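PDB 5YY3: cyclopenase asqI from Emericella nidulans, which catalyses the zinc-dependent conversion of 4'-methoxycyclopenin into 4'-methoxyviridicatin, with release of methyl isocyanate, in aspoquinolone biosynthesis. Local coordinates for residues A[532-537]-A[560-565]. Numbering follows the deposited sequence.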
ATOM      1  N   SER A 532     -12.426 -15.610 -33.062  1.00 26.61           N
ATOM      2  CA  SER A 532     -12.690 -16.512 -31.950  1.00 27.33           C
ATOM      3  C   SER A 532     -14.170 -16.853 -31.763  1.00 25.67           C
ATOM      4  O   SER A 532     -15.026 -15.970 -31.742  1.00 25.65           O
ATOM      5  CB  SER A 532     -12.146 -15.906 -30.658  1.00 25.14           C
ATOM      6  OG  SER A 532     -12.540 -16.683 -29.540  1.00 20.86           O
ATOM      7  N   SER A 533     -14.469 -18.141 -31.605  1.00 26.72           N
ATOM      8  CA  SER A 533     -15.846 -18.586 -31.370  1.00 26.90           C
ATOM      9  C   SER A 533     -16.434 -18.021 -30.068  1.00 30.33           C
ATOM     10  O   SER A 533     -17.652 -17.995 -29.882  1.00 30.81           O
ATOM     11  CB  SER A 533     -15.898 -20.103 -31.330  1.00 24.66           C
ATOM     12  OG  SER A 533     -15.214 -20.577 -30.184  1.00 26.75           O
ATOM     13  N   VAL A 534     -15.554 -17.576 -29.179  1.00 28.00           N
ATOM     14  CA  VAL A 534     -15.909 -17.101 -27.846  1.00 27.79           C
ATOM     15  C   VAL A 534     -16.241 -15.598 -27.837  1.00 25.37           C
ATOM     16  O   VAL A 534     -16.953 -15.097 -26.966  1.00 24.38           O
ATOM     17  CB  VAL A 534     -14.737 -17.416 -26.874  1.00 27.32           C
ATOM     18  CG1 VAL A 534     -14.795 -16.584 -25.602  1.00 28.19           C
ATOM     19  CG2 VAL A 534     -14.697 -18.918 -26.573  1.00 26.61           C
ATOM     20  N   ALA A 535     -15.761 -14.891 -28.849  1.00 25.30           N
ATOM     21  CA  ALA A 535     -15.742 -13.438 -28.820  1.00 24.19           C
ATOM     22  C   ALA A 535     -16.984 -12.768 -29.398  1.00 24.88           C
ATOM     23  O   ALA A 535     -17.572 -13.240 -30.361  1.00 26.76           O
ATOM     24  CB  ALA A 535     -14.504 -12.937 -29.556  1.00 23.79           C
ATOM     25  N   ARG A 536     -17.351 -11.644 -28.794  1.00 26.08           N
ATOM     26  CA  ARG A 536     -18.375 -10.738 -29.306  1.00 24.38           C
ATOM     27  C   ARG A 536     -17.824 -10.001 -30.531  1.00 25.41           C
ATOM     28  O   ARG A 536     -16.750  -9.413 -30.473  1.00 25.19           O
ATOM     29  CB  ARG A 536     -18.795  -9.779 -28.175  1.00 22.48           C
ATOM     30  CG  ARG A 536     -19.449  -8.472 -28.540  1.00 21.25           C
ATOM     31  CD  ARG A 536     -19.768  -7.739 -27.242  1.00 21.28           C
ATOM     32  NE  ARG A 536     -19.964  -6.293 -27.377  1.00 22.47           N
ATOM     33  CZ  ARG A 536     -21.114  -5.688 -27.100  1.00 20.93           C
ATOM     34  NH1 ARG A 536     -22.147  -6.415 -26.698  1.00 20.79           N
ATOM     35  NH2 ARG A 536     -21.237  -4.372 -27.220  1.00 22.56           N
ATOM     36  N   LYS A 537     -18.524 -10.063 -31.657  1.00 27.06           N
ATOM     37  CA  LYS A 537     -17.954  -9.540 -32.898  1.00 29.17           C
ATOM     38  C   LYS A 537     -18.296  -8.085 -33.126  1.00 29.11           C
ATOM     39  O   LYS A 537     -18.981  -7.732 -34.080  1.00 33.48           O
ATOM     40  CB  LYS A 537     -18.403 -10.371 -34.096  1.00 30.94           C
ATOM     41  CG  LYS A 537     -17.409 -11.437 -34.455  1.00 34.07           C
ATOM     42  CD  LYS A 537     -17.274 -12.460 -33.377  1.00 30.83           C
ATOM     43  CE  LYS A 537     -16.484 -13.654 -33.840  1.00 28.52           C
ATOM     44  NZ  LYS A 537     -16.854 -14.818 -32.975  1.00 29.40           N
ATOM     45  N   ASN A 560     -12.006  -6.814 -26.375  1.00 21.67           N
ATOM     46  CA  ASN A 560     -11.048  -6.076 -25.563  1.00 21.97           C
ATOM     47  C   ASN A 560     -10.729  -6.736 -24.218  1.00 22.22           C
ATOM     48  O   ASN A 560      -9.731  -6.378 -23.585  1.00 22.73           O
ATOM     49  CB  ASN A 560     -11.545  -4.664 -25.300  1.00 17.27           C
ATOM     50  CG  ASN A 560     -12.751  -4.643 -24.396  1.00 19.75           C
ATOM     51  OD1 ASN A 560     -13.738  -5.317 -24.666  1.00 22.79           O
ATOM     52  ND2 ASN A 560     -12.680  -3.870 -23.316  1.00 19.71           N
ATOM     53  N   LEU A 561     -11.557  -7.694 -23.786  1.00 19.95           N
ATOM     54  CA  LEU A 561     -11.306  -8.399 -22.528  1.00 20.72           C
ATOM     55  C   LEU A 561     -10.873  -9.834 -22.752  1.00 19.81           C
ATOM     56  O   LEU A 561     -10.819 -10.610 -21.800  1.00 21.83           O
ATOM     57  CB  LEU A 561     -12.558  -8.403 -21.628  1.00 16.18           C
ATOM     58  CG  LEU A 561     -13.161  -7.054 -21.277  1.00 16.50           C
ATOM     59  CD1 LEU A 561     -14.324  -7.233 -20.313  1.00 19.89           C
ATOM     60  CD2 LEU A 561     -12.095  -6.137 -20.685  1.00 17.87           C
ATOM     61  N   MET A 562     -10.584 -10.202 -23.999  1.00 21.76           N
ATOM     62  CA  MET A 562     -10.274 -11.599 -24.309  1.00 20.57           C
ATOM     63  C   MET A 562      -9.042 -12.051 -23.565  1.00 21.57           C
ATOM     64  O   MET A 562      -8.965 -13.183 -23.093  1.00 21.85           O
ATOM     65  CB  MET A 562     -10.088 -11.799 -25.812  1.00 22.04           C
ATOM     66  CG  MET A 562     -11.408 -11.941 -26.566  1.00 19.78           C
ATOM     67  SD  MET A 562     -12.210 -13.512 -26.206  1.00 23.31           S
ATOM     68  CE  MET A 562     -11.067 -14.644 -27.006  1.00 19.18           C
ATOM     69  N   LEU A 563      -8.075 -11.151 -23.446  1.00 21.79           N
ATOM     70  CA  LEU A 563      -6.850 -11.459 -22.719  1.00 21.96           C
ATOM     71  C   LEU A 563      -6.925 -10.957 -21.285  1.00 20.15           C
ATOM     72  O   LEU A 563      -7.316  -9.816 -21.057  1.00 21.06           O
ATOM     73  CB  LEU A 563      -5.647 -10.837 -23.431  1.00 18.28           C
ATOM     74  CG  LEU A 563      -4.669 -11.650 -24.271  1.00 20.48           C
ATOM     75  CD1 LEU A 563      -5.342 -12.750 -25.026  1.00 21.37           C
ATOM     76  CD2 LEU A 563      -3.922 -10.723 -25.211  1.00 24.26           C
ATOM     77  N   PRO A 564      -6.550 -11.804 -20.315  1.00 18.75           N
ATOM     78  CA  PRO A 564      -6.279 -11.261 -18.983  1.00 19.58           C
ATOM     79  C   PRO A 564      -5.271 -10.126 -19.095  1.00 19.28           C
ATOM     80  O   PRO A 564      -4.424 -10.196 -19.967  1.00 17.98           O
ATOM     81  CB  PRO A 564      -5.703 -12.454 -18.229  1.00 20.28           C
ATOM     82  CG  PRO A 564      -6.364 -13.645 -18.888  1.00 17.99           C
ATOM     83  CD  PRO A 564      -6.452 -13.273 -20.345  1.00 20.65           C
ATOM     84  N   VAL A 565      -5.378  -9.104 -18.252  1.00 19.43           N
ATOM     85  CA  VAL A 565      -4.565  -7.898 -18.376  1.00 22.34           C
ATOM     86  C   VAL A 565      -3.043  -8.189 -18.272  1.00 23.03           C
ATOM     87  O   VAL A 565      -2.233  -7.512 -18.910  1.00 20.70           O
ATOM     88  CB  VAL A 565      -5.001  -6.838 -17.316  1.00 18.74           C
ATOM     89  CG1 VAL A 565      -4.763  -7.333 -15.899  1.00 19.54           C
ATOM     90  CG2 VAL A 565      -4.319  -5.484 -17.543  1.00 16.20           C
TER
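Met562 packs its thioether against Ser532, Val534 and Ala535 in a small, mostly buried van der Waals contact. It joins two parts of the long connection between strands 523-528 and 571-580 in the hemocyanin-type Ig-like domain. No hydrogen bond crosses between 532-537 and 560-565.

The sulfur and the terminal methyl of Met562 make the closest approaches from its side. SD lies 4.1 Å from Val534 CG1 and also 4.1 Å from Ala535 CB. CE reaches beyond them to Ser532, 3.6 Å from its OG and 4.0 Å from its CB. The methionine chain is bent at both chi2 (-71°) and chi3 (-68°), which brings CE round to the serine. Val534 has CG1 anti to its backbone N (chi1 161°), and this branch meets the sulfur.

Segment 532-537 presents these side chains from a type I turn, Ser532 to Ala535, closed by Ala535 N to Ser532 O at 3.2 Å. Ser532 OG accepts from Val534 N at 3.2 Å, an ST turn. The same OG hydrogen-bonds to Met510 O, so the hydroxyl is held while the methyl rests on it.

Met562 also touches Met510 of strand 508-517 and Tyr467 of strand 461-475. Its carbonyl accepts from Arg224 of helix 210-231, and Val534 packs on the same arginine. The contact itself is away from the zinc site. It thus lies where this loop meets both the Ig-like strands and helix 210-231, which carries the zinc ligand His218.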